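Local coordinates for protein decapping nuclease RAI1 (Scheffersomyces stipitis, PDB 5BTO) that hydrolyses NAD caps and other 5'-end structures from RNA with a divalent metal, and binds, stabilises and stimulates the exoribonuclease RAT1, at residues 9-14 with 370-375; 29-34 with 45-50; 255-260 with 290-295. One frame throughout, in Å; residues are numbered along the deposited sequence.

Contact 1 of 3, residues 9-14 with 370-375; sequences MKTLSL and TFTLRE
Strands 9-12 and 370-375 run antiparallel, their N-to-C directions 156° apart and their axes 4.5 Å from each other at closest approach. K10 and L373 form a hydrogen-bonded pair gripped from both sides: K10 N lies 2.7 Å from L373 O and L373 N 2.8 Å from K10 O, both bonds nearly straight, with the donor in the plane of the accepting carbonyl. M9-R374 and T11-T372 flank it as non-hydrogen-bonded pairs. Farther along, L12 N donates to F371 O at 2.9 Å, but the return link runs through a water that donates to L12 O and accepts from F371 N.

On the face carrying M9, T11, T372 and R374, the methionine does most of the touching. Its first two torsions are extended, CG anti to the backbone N (chi1 -177°) and chi2 likewise anti, which lays M9 SD against T372 CB at 3.7 Å; the tight turn at chi3 (-32°) then swings M9 CE to 3.6 Å from R374 CD. T372 and T11 point the same way, and T372 CG2 meets T11 OG1 at 3.6 Å. On the other face, L12 stands alongside F371, with L12 CB 4.0 Å from F371 CD1. From beyond L12, L14 crosses F371 obliquely, its CD2 packing on F371 CB.

W339 of helix 333-350 meets the F371 ring edge-to-face, and the K10 ammonium reaches E350 of the same helix in a salt bridge. In the second subunit, I46 packs on T11 and E50 is hydrogen-bonded to S13 OG. The pairing is that of an edge strand: the N-terminal strand 9-12 is added antiparallel to 370-375 as an outermost strand of the large mixed sheet.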
loop_
_atom_site.group_PDB
_atom_site.type_symbol
_atom_site.label_atom_id
_atom_site.label_comp_id
_atom_site.label_asym_id
_atom_site.label_seq_id
_atom_site.Cartn_x
_atom_site.Cartn_y
_atom_site.Cartn_z
ATOM N N MET A 9 -8.569 -7.416 -12.114
ATOM C CA MET A 9 -7.756 -6.276 -11.658
ATOM C C MET A 9 -7.188 -6.479 -10.242
ATOM O O MET A 9 -7.864 -7.043 -9.376
ATOM C CB MET A 9 -8.602 -5.000 -11.703
ATOM C CG MET A 9 -7.874 -3.729 -11.329
ATOM S SD MET A 9 -8.955 -2.309 -11.567
ATOM C CE MET A 9 -9.954 -2.888 -12.951
ATOM N N LYS A 10 -5.943 -6.043 -10.030
ATOM C CA LYS A 10 -5.259 -6.061 -8.727
ATOM C C LYS A 10 -4.863 -4.635 -8.325
ATOM O O LYS A 10 -4.627 -3.802 -9.180
ATOM C CB LYS A 10 -3.979 -6.904 -8.801
ATOM C CG LYS A 10 -4.207 -8.367 -9.162
ATOM C CD LYS A 10 -2.893 -9.124 -9.340
ATOM C CE LYS A 10 -3.117 -10.590 -9.713
ATOM N NZ LYS A 10 -1.837 -11.288 -10.057
ATOM N N THR A 11 -4.758 -4.367 -7.028
ATOM C CA THR A 11 -4.490 -3.006 -6.547
ATOM C C THR A 11 -3.233 -2.954 -5.697
ATOM O O THR A 11 -2.991 -3.829 -4.876
ATOM C CB THR A 11 -5.684 -2.448 -5.723
ATOM O OG1 THR A 11 -6.848 -2.390 -6.555
ATOM C CG2 THR A 11 -5.372 -1.053 -5.186
ATOM N N LEU A 12 -2.419 -1.919 -5.915
ATOM C CA LEU A 12 -1.243 -1.677 -5.096
ATOM C C LEU A 12 -1.484 -0.438 -4.236
ATOM O O LEU A 12 -1.857 0.608 -4.756
ATOM C CB LEU A 12 -0.004 -1.457 -5.990
ATOM C CG LEU A 12 1.305 -1.173 -5.251
ATOM C CD1 LEU A 12 1.803 -2.381 -4.461
ATOM C CD2 LEU A 12 2.396 -0.697 -6.227
ATOM N N SER A 13 -1.287 -0.564 -2.925
ATOM C CA SER A 13 -1.423 0.577 -2.015
ATOM C C SER A 13 -0.453 1.688 -2.380
ATOM O O SER A 13 0.722 1.426 -2.617
ATOM C CB SER A 13 -1.112 0.183 -0.578
ATOM O OG SER A 13 -1.166 1.339 0.252
ATOM N N LEU A 14 -0.939 2.924 -2.389
ATOM C CA LEU A 14 -0.053 4.068 -2.612
ATOM C C LEU A 14 0.976 4.186 -1.491
ATOM O O LEU A 14 1.980 4.896 -1.629
ATOM C CB LEU A 14 -0.852 5.375 -2.692
ATOM C CG LEU A 14 -1.819 5.520 -3.865
ATOM C CD1 LEU A 14 -2.406 6.922 -3.863
ATOM C CD2 LEU A 14 -1.133 5.224 -5.194
ATOM N N THR A 370 -6.241 5.443 -6.896
ATOM C CA THR A 370 -5.967 4.018 -6.852
ATOM C C THR A 370 -4.953 3.666 -7.930
ATOM O O THR A 370 -4.981 4.220 -9.026
ATOM C CB THR A 370 -7.247 3.172 -7.018
ATOM O OG1 THR A 370 -7.782 3.346 -8.335
ATOM C CG2 THR A 370 -8.293 3.593 -5.995
ATOM N N PHE A 371 -4.060 2.744 -7.598
ATOM C CA PHE A 371 -3.050 2.253 -8.524
ATOM C C PHE A 371 -3.379 0.792 -8.797
ATOM O O PHE A 371 -3.389 -0.026 -7.875
ATOM C CB PHE A 371 -1.673 2.372 -7.882
ATOM C CG PHE A 371 -0.528 2.195 -8.848
ATOM C CD1 PHE A 371 -0.072 0.926 -9.170
ATOM C CD2 PHE A 371 0.093 3.293 -9.420
ATOM C CE1 PHE A 371 0.992 0.750 -10.049
ATOM C CE2 PHE A 371 1.144 3.125 -10.303
ATOM C CZ PHE A 371 1.601 1.851 -10.620
ATOM N N THR A 372 -3.659 0.462 -10.054
ATOM C CA THR A 372 -4.164 -0.868 -10.367
ATOM C C THR A 372 -3.432 -1.531 -11.521
ATOM O O THR A 372 -2.816 -0.863 -12.365
ATOM C CB THR A 372 -5.660 -0.838 -10.722
ATOM O OG1 THR A 372 -5.873 0.019 -11.851
ATOM C CG2 THR A 372 -6.498 -0.350 -9.533
ATOM N N LEU A 373 -3.523 -2.857 -11.540
ATOM C CA LEU A 373 -3.009 -3.688 -12.614
ATOM C C LEU A 373 -4.180 -4.527 -13.110
ATOM O O LEU A 373 -4.781 -5.266 -12.336
ATOM C CB LEU A 373 -1.918 -4.605 -12.074
ATOM C CG LEU A 373 -1.326 -5.674 -12.993
ATOM C CD1 LEU A 373 -0.585 -5.057 -14.177
ATOM C CD2 LEU A 373 -0.397 -6.595 -12.197
ATOM N N ARG A 374 -4.499 -4.400 -14.392
ATOM C CA ARG A 374 -5.654 -5.076 -14.980
ATOM C C ARG A 374 -5.245 -5.886 -16.205
ATOM O O ARG A 374 -4.462 -5.419 -17.030
ATOM C CB ARG A 374 -6.703 -4.027 -15.353
ATOM C CG ARG A 374 -7.799 -4.511 -16.255
ATOM C CD ARG A 374 -8.885 -3.460 -16.362
ATOM N NE ARG A 374 -8.475 -2.291 -17.133
ATOM C CZ ARG A 374 -8.653 -2.176 -18.445
ATOM N NH1 ARG A 374 -9.217 -3.167 -19.123
ATOM N NH2 ARG A 374 -8.274 -1.077 -19.082
ATOM N N GLU A 375 -5.774 -7.104 -16.317
ATOM C CA GLU A 375 -5.543 -7.933 -17.495
ATOM C C GLU A 375 -6.425 -7.444 -18.641
ATOM O O GLU A 375 -7.639 -7.305 -18.481
ATOM C CB GLU A 375 -5.866 -9.406 -17.185
ATOM C CG GLU A 375 -5.631 -10.358 -18.351
ATOM C CD GLU A 375 -5.944 -11.803 -18.004
ATOM O OE1 GLU A 375 -5.940 -12.154 -16.800
ATOM O OE2 GLU A 375 -6.199 -12.590 -18.943
HETATM O O HOH W 1 -4.002 2.223 -4.666
#

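Contact 2 of 3, residues 29-34 with 45-50; sequences IFAFAR and KIVKDE
Strand 29-34 and helix 45-50 cross with their axes 7.9 Å apart and an angle of 65° between their directions; no hydrogen bond joins the two segments, and the nearest CA atoms belong to F32 and V47. The contact therefore rests on side-chain packing, most of it from V47, which points toward the strand. V47 CG1, anti to the backbone N (chi1 168°), touches the methyl of A31, with A31 CB 4.1 Å away, and also approaches A33 CB at 4.3 Å. Its other branch, V47 CG2, lies over the backbone between these alanines, 4.0 Å from F32 CA. A31 and A33 both turn their methyls to the helix, and such small groups are consistent with its close approach.

Strand 27-34 and strand 40-41 form an antiparallel hairpin at one margin of the large mixed sheet, and the chain leaving 40-41 folds back as helix 44-50 over the alanine-bearing face. Near the start of the segment, I29 and F30 both face V220 of strand 216-225, a classic beta bulge. Residue alternation then sends F32 to the opposite face, against A93 of helix 87-101, its side chain about 4 Å at the nearest atoms from that of the substrate-binding Y114.

K48 leaves the helix to one side of the strand, and its bend at chi2 (-82°) brings the chain back so that K48 CE passes 4.3 Å from A31 CB. Beyond that methyl, the ammonium forms a salt bridge with E28 and a hydrogen bond with Y217 OH. On the exposed side of the helix, one turn apart, K45 NZ and D49 OD2 make a salt bridge of 2.8 Å, the ammonium approaching the oxygen nearly along its C-O axis.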
loop_
_atom_site.group_PDB
_atom_site.type_symbol
_atom_site.label_atom_id
_atom_site.label_comp_id
_atom_site.label_asym_id
_atom_site.label_seq_id
_atom_site.Cartn_x
_atom_site.Cartn_y
_atom_site.Cartn_z
ATOM N N ILE A 29 24.338 1.371 -23.453
ATOM C CA ILE A 29 24.733 0.262 -24.330
ATOM C C ILE A 29 24.546 0.564 -25.819
ATOM O O ILE A 29 25.234 -0.013 -26.658
ATOM C CB ILE A 29 24.059 -1.084 -23.950
ATOM C CG1 ILE A 29 22.549 -0.916 -23.788
ATOM C CG2 ILE A 29 24.676 -1.639 -22.682
ATOM C CD1 ILE A 29 21.780 -2.248 -23.880
ATOM N N PHE A 30 23.621 1.462 -26.148
ATOM C CA PHE A 30 23.484 1.943 -27.526
ATOM C C PHE A 30 22.710 3.252 -27.566
ATOM O O PHE A 30 22.161 3.677 -26.556
ATOM C CB PHE A 30 22.857 0.882 -28.464
ATOM C CG PHE A 30 21.464 0.423 -28.073
ATOM C CD1 PHE A 30 21.289 -0.658 -27.216
ATOM C CD2 PHE A 30 20.332 1.023 -28.617
ATOM C CE1 PHE A 30 20.010 -1.109 -26.875
ATOM C CE2 PHE A 30 19.036 0.573 -28.273
ATOM C CZ PHE A 30 18.891 -0.494 -27.415
ATOM N N ALA A 31 22.675 3.891 -28.728
ATOM C CA ALA A 31 21.906 5.114 -28.885
ATOM C C ALA A 31 21.222 5.106 -30.232
ATOM O O ALA A 31 21.583 4.332 -31.113
ATOM C CB ALA A 31 22.820 6.348 -28.740
ATOM N N PHE A 32 20.201 5.942 -30.381
ATOM C CA PHE A 32 19.639 6.219 -31.695
ATOM C C PHE A 32 19.152 7.659 -31.734
ATOM O O PHE A 32 19.182 8.347 -30.714
ATOM C CB PHE A 32 18.558 5.193 -32.099
ATOM C CG PHE A 32 17.310 5.197 -31.235
ATOM C CD1 PHE A 32 17.277 4.509 -30.030
ATOM C CD2 PHE A 32 16.156 5.840 -31.665
ATOM C CE1 PHE A 32 16.117 4.487 -29.253
ATOM C CE2 PHE A 32 14.989 5.820 -30.897
ATOM C CZ PHE A 32 14.970 5.142 -29.693
ATOM N N ALA A 33 18.755 8.138 -32.905
ATOM C CA ALA A 33 18.336 9.529 -33.007
ATOM C C ALA A 33 17.175 9.710 -33.970
ATOM O O ALA A 33 16.896 8.848 -34.796
ATOM C CB ALA A 33 19.529 10.419 -33.423
ATOM N N ARG A 34 16.479 10.832 -33.835
ATOM C CA ARG A 34 15.523 11.258 -34.843
ATOM C C ARG A 34 16.108 12.525 -35.465
ATOM O O ARG A 34 16.527 13.429 -34.743
ATOM C CB ARG A 34 14.156 11.532 -34.208
ATOM C CG ARG A 34 13.045 11.842 -35.208
ATOM C CD ARG A 34 11.683 11.920 -34.521
ATOM N NE ARG A 34 11.539 13.134 -33.725
ATOM C CZ ARG A 34 10.591 13.326 -32.812
ATOM N NH1 ARG A 34 9.694 12.378 -32.566
ATOM N NH2 ARG A 34 10.544 14.466 -32.138
ATOM N N LYS A 45 28.053 5.036 -35.183
ATOM C CA LYS A 45 29.031 6.052 -35.542
ATOM C C LYS A 45 28.352 7.331 -36.010
ATOM O O LYS A 45 28.699 8.426 -35.563
ATOM C CB LYS A 45 29.989 5.533 -36.612
ATOM C CG LYS A 45 31.124 6.498 -36.888
ATOM C CD LYS A 45 32.213 5.832 -37.707
ATOM C CE LYS A 45 33.490 6.655 -37.692
ATOM N NZ LYS A 45 33.267 8.017 -38.229
ATOM N N ILE A 46 27.382 7.190 -36.909
ATOM C CA ILE A 46 26.632 8.331 -37.421
ATOM C C ILE A 46 25.863 9.069 -36.320
ATOM O O ILE A 46 25.865 10.300 -36.271
ATOM C CB ILE A 46 25.663 7.912 -38.547
ATOM C CG1 ILE A 46 26.446 7.363 -39.745
ATOM C CG2 ILE A 46 24.800 9.090 -38.978
ATOM C CD1 ILE A 46 25.572 6.979 -40.922
ATOM N N VAL A 47 25.199 8.322 -35.440
ATOM C CA VAL A 47 24.474 8.945 -34.344
ATOM C C VAL A 47 25.409 9.787 -33.484
ATOM O O VAL A 47 25.101 10.932 -33.152
ATOM C CB VAL A 47 23.749 7.904 -33.465
ATOM C CG1 VAL A 47 23.249 8.546 -32.186
ATOM C CG2 VAL A 47 22.588 7.290 -34.234
ATOM N N LYS A 48 26.551 9.214 -33.127
ATOM C CA LYS A 48 27.517 9.893 -32.270
ATOM C C LYS A 48 28.202 11.071 -32.968
ATOM O O LYS A 48 28.472 12.091 -32.337
ATOM C CB LYS A 48 28.563 8.898 -31.761
ATOM C CG LYS A 48 27.992 7.793 -30.885
ATOM C CD LYS A 48 27.797 8.260 -29.462
ATOM C CE LYS A 48 27.002 7.246 -28.644
ATOM N NZ LYS A 48 27.076 7.563 -27.200
ATOM N N ASP A 49 28.469 10.933 -34.265
ATOM C CA ASP A 49 29.202 11.964 -35.010
ATOM C C ASP A 49 28.334 13.126 -35.489
ATOM O O ASP A 49 28.840 14.235 -35.706
ATOM C CB ASP A 49 29.913 11.359 -36.225
ATOM C CG ASP A 49 31.109 10.511 -35.849
ATOM O OD1 ASP A 49 31.479 10.487 -34.656
ATOM O OD2 ASP A 49 31.691 9.877 -36.761
ATOM N N GLU A 50 27.042 12.882 -35.672
ATOM C CA GLU A 50 26.200 13.840 -36.383
ATOM C C GLU A 50 24.953 14.276 -35.632
ATOM O O GLU A 50 24.314 15.261 -36.009
ATOM C CB GLU A 50 25.777 13.270 -37.738
ATOM C CG GLU A 50 26.930 12.949 -38.676
ATOM C CD GLU A 50 26.446 12.488 -40.039
ATOM O OE1 GLU A 50 25.211 12.439 -40.245
ATOM O OE2 GLU A 50 27.296 12.171 -40.901
#

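Contact 3 of 3, residues 255-260 with 290-295; sequences MELKTT and KVVYGF
This parallel strand pair belongs to the beta-alpha-beta unit of the PD-(D/E)XK nuclease core, in which 254-261 and 290-296 are connected through helix 266-286; the first strand carries the metal-binding E256 and L257 and the substrate-binding K258. The directions differ by 25°. E256 and K258 each bond at both backbone ends: E256 N to K290 O and V292 N to E256 O (2.8 Å), then K258 N to V292 O (2.9 Å) and G294 N to K258 O (2.8 Å).

On the face of E256, K258 and Y293, K258 CB sits over the tyrosine ring, 3.5 Å from its centroid and 21° off the normal, a CH-pi contact. The lysine bends at chi2 (-74°), carrying K258 NZ to E256 OE2 at 2.6 Å on the anti lone pair, away from the other oxygen. D237 lies close to that oxygen, so the ammonium should offset some of the negative charge at the metal site. Farther along, T260 CG2 is 3.5 Å from F295 CD2. On the other face, L257 CD2 packs on V292 CB at 3.8 Å.

Helix 266-286 lies on the K258 side, where Q282 accepts from K258 NZ and T279 bonds Y293 OH; Y55 of strand 54-55 packs on L257 and V292, and strand 302-309 continues the sheet beyond 290-296.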
loop_
_atom_site.group_PDB
_atom_site.type_symbol
_atom_site.label_atom_id
_atom_site.label_comp_id
_atom_site.label_asym_id
_atom_site.label_seq_id
_atom_site.Cartn_x
_atom_site.Cartn_y
_atom_site.Cartn_z
ATOM N N MET A 255 24.522 15.966 -20.195
ATOM C CA MET A 255 23.946 17.008 -19.344
ATOM C C MET A 255 22.530 17.315 -19.818
ATOM O O MET A 255 22.230 17.230 -21.010
ATOM C CB MET A 255 24.836 18.273 -19.369
ATOM C CG MET A 255 24.474 19.324 -18.310
ATOM S SD MET A 255 25.786 20.550 -18.031
ATOM C CE MET A 255 25.944 21.161 -19.701
ATOM N N GLU A 256 21.653 17.641 -18.874
ATOM C CA GLU A 256 20.296 18.055 -19.179
ATOM C C GLU A 256 20.212 19.580 -19.213
ATOM O O GLU A 256 20.918 20.253 -18.465
ATOM C CB GLU A 256 19.362 17.517 -18.094
ATOM C CG GLU A 256 17.895 17.783 -18.322
ATOM C CD GLU A 256 17.251 16.724 -19.188
ATOM O OE1 GLU A 256 17.908 15.697 -19.453
ATOM O OE2 GLU A 256 16.089 16.916 -19.600
ATOM N N LEU A 257 19.352 20.117 -20.071
ATOM C CA LEU A 257 19.137 21.570 -20.165
ATOM C C LEU A 257 17.658 21.898 -19.973
ATOM O O LEU A 257 16.813 21.389 -20.699
ATOM C CB LEU A 257 19.579 22.080 -21.535
ATOM C CG LEU A 257 21.036 21.799 -21.894
ATOM C CD1 LEU A 257 21.341 22.238 -23.316
ATOM C CD2 LEU A 257 21.952 22.491 -20.899
ATOM N N LYS A 258 17.354 22.771 -19.013
ATOM C CA LYS A 258 15.969 23.114 -18.702
ATOM C C LYS A 258 15.830 24.612 -18.519
ATOM O O LYS A 258 16.826 25.309 -18.311
ATOM C CB LYS A 258 15.533 22.428 -17.403
ATOM C CG LYS A 258 15.702 20.933 -17.367
ATOM C CD LYS A 258 14.663 20.237 -18.209
ATOM C CE LYS A 258 14.580 18.756 -17.828
ATOM N NZ LYS A 258 13.872 17.934 -18.853
ATOM N N THR A 259 14.591 25.097 -18.564
ATOM C CA THR A 259 14.305 26.504 -18.297
ATOM C C THR A 259 13.136 26.653 -17.337
ATOM O O THR A 259 12.296 25.759 -17.216
ATOM C CB THR A 259 13.932 27.268 -19.576
ATOM O OG1 THR A 259 12.671 26.789 -20.065
ATOM C CG2 THR A 259 14.999 27.099 -20.642
ATOM N N THR A 260 13.074 27.799 -16.672
ATOM C CA THR A 260 11.964 28.101 -15.788
ATOM C C THR A 260 11.953 29.608 -15.549
ATOM O O THR A 260 12.914 30.296 -15.892
ATOM C CB THR A 260 12.091 27.330 -14.455
ATOM O OG1 THR A 260 10.842 27.363 -13.742
ATOM C CG2 THR A 260 13.203 27.920 -13.596
ATOM N N LYS A 290 24.635 15.951 -14.497
ATOM C CA LYS A 290 24.632 17.420 -14.512
ATOM C C LYS A 290 23.368 17.964 -15.167
ATOM O O LYS A 290 22.882 17.414 -16.155
ATOM C CB LYS A 290 25.856 17.962 -15.262
ATOM C CG LYS A 290 27.222 17.756 -14.586
ATOM C CD LYS A 290 28.315 18.498 -15.363
ATOM C CE LYS A 290 29.739 17.983 -15.083
ATOM N NZ LYS A 290 30.014 17.664 -13.653
ATOM N N VAL A 291 22.851 19.061 -14.616
ATOM C CA VAL A 291 21.700 19.742 -15.172
ATOM C C VAL A 291 21.956 21.243 -15.167
ATOM O O VAL A 291 22.410 21.790 -14.159
ATOM C CB VAL A 291 20.446 19.537 -14.297
ATOM C CG1 VAL A 291 19.258 20.242 -14.925
ATOM C CG2 VAL A 291 20.165 18.071 -14.081
ATOM N N VAL A 292 21.637 21.915 -16.267
ATOM C CA VAL A 292 21.673 23.383 -16.262
ATOM C C VAL A 292 20.265 23.945 -16.388
ATOM O O VAL A 292 19.530 23.585 -17.306
ATOM C CB VAL A 292 22.554 23.955 -17.401
ATOM C CG1 VAL A 292 22.268 25.442 -17.593
ATOM C CG2 VAL A 292 24.024 23.732 -17.089
ATOM N N TYR A 293 19.887 24.825 -15.464
ATOM C CA TYR A 293 18.639 25.573 -15.593
ATOM C C TYR A 293 18.903 26.998 -16.053
ATOM O O TYR A 293 19.744 27.698 -15.485
ATOM C CB TYR A 293 17.867 25.617 -14.269
ATOM C CG TYR A 293 16.781 24.583 -14.180
ATOM C CD1 TYR A 293 15.511 24.831 -14.696
ATOM C CD2 TYR A 293 17.032 23.349 -13.598
ATOM C CE1 TYR A 293 14.512 23.868 -14.613
ATOM C CE2 TYR A 293 16.050 22.381 -13.524
ATOM C CZ TYR A 293 14.797 22.645 -14.034
ATOM O OH TYR A 293 13.818 21.681 -13.948
ATOM N N GLY A 294 18.179 27.419 -17.080
ATOM C CA GLY A 294 18.156 28.825 -17.471
ATOM C C GLY A 294 16.915 29.483 -16.897
ATOM O O GLY A 294 15.814 28.941 -16.999
ATOM N N PHE A 295 17.102 30.640 -16.269
ATOM C CA PHE A 295 16.015 31.356 -15.612
ATOM C C PHE A 295 15.651 32.591 -16.423
ATOM O O PHE A 295 16.513 33.414 -16.725
ATOM C CB PHE A 295 16.432 31.760 -14.193
ATOM C CG PHE A 295 16.675 30.593 -13.270
ATOM C CD1 PHE A 295 17.914 29.967 -13.226
ATOM C CD2 PHE A 295 15.654 30.113 -12.451
ATOM C CE1 PHE A 295 18.134 28.877 -12.377
ATOM C CE2 PHE A 295 15.865 29.031 -11.605
ATOM C CZ PHE A 295 17.107 28.417 -11.563
#

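Overall arrangement
Contacts 1 and 2 both involve the ten-stranded sheet, but near its two ends, with centres 38 Å apart: contact 1 pairs an outermost strand and is partly buried, whereas contact 2 lays a helix over the penultimate strand and is buried. Across the dimer they are linked more directly, since helix 45-50 of the second subunit meets segment 9-14 of contact 1. Contact 3 belongs to a separate four-stranded sheet, its centre about 23 Å from that of contact 2. Contacts 1 and 3 are backbone-bonded, antiparallel and parallel respectively, while contact 2 relies on aliphatic packing. Charged active-site groups lie within contact 3 alone. Along the chain, contact 1 closes a loop that encloses the other two in series.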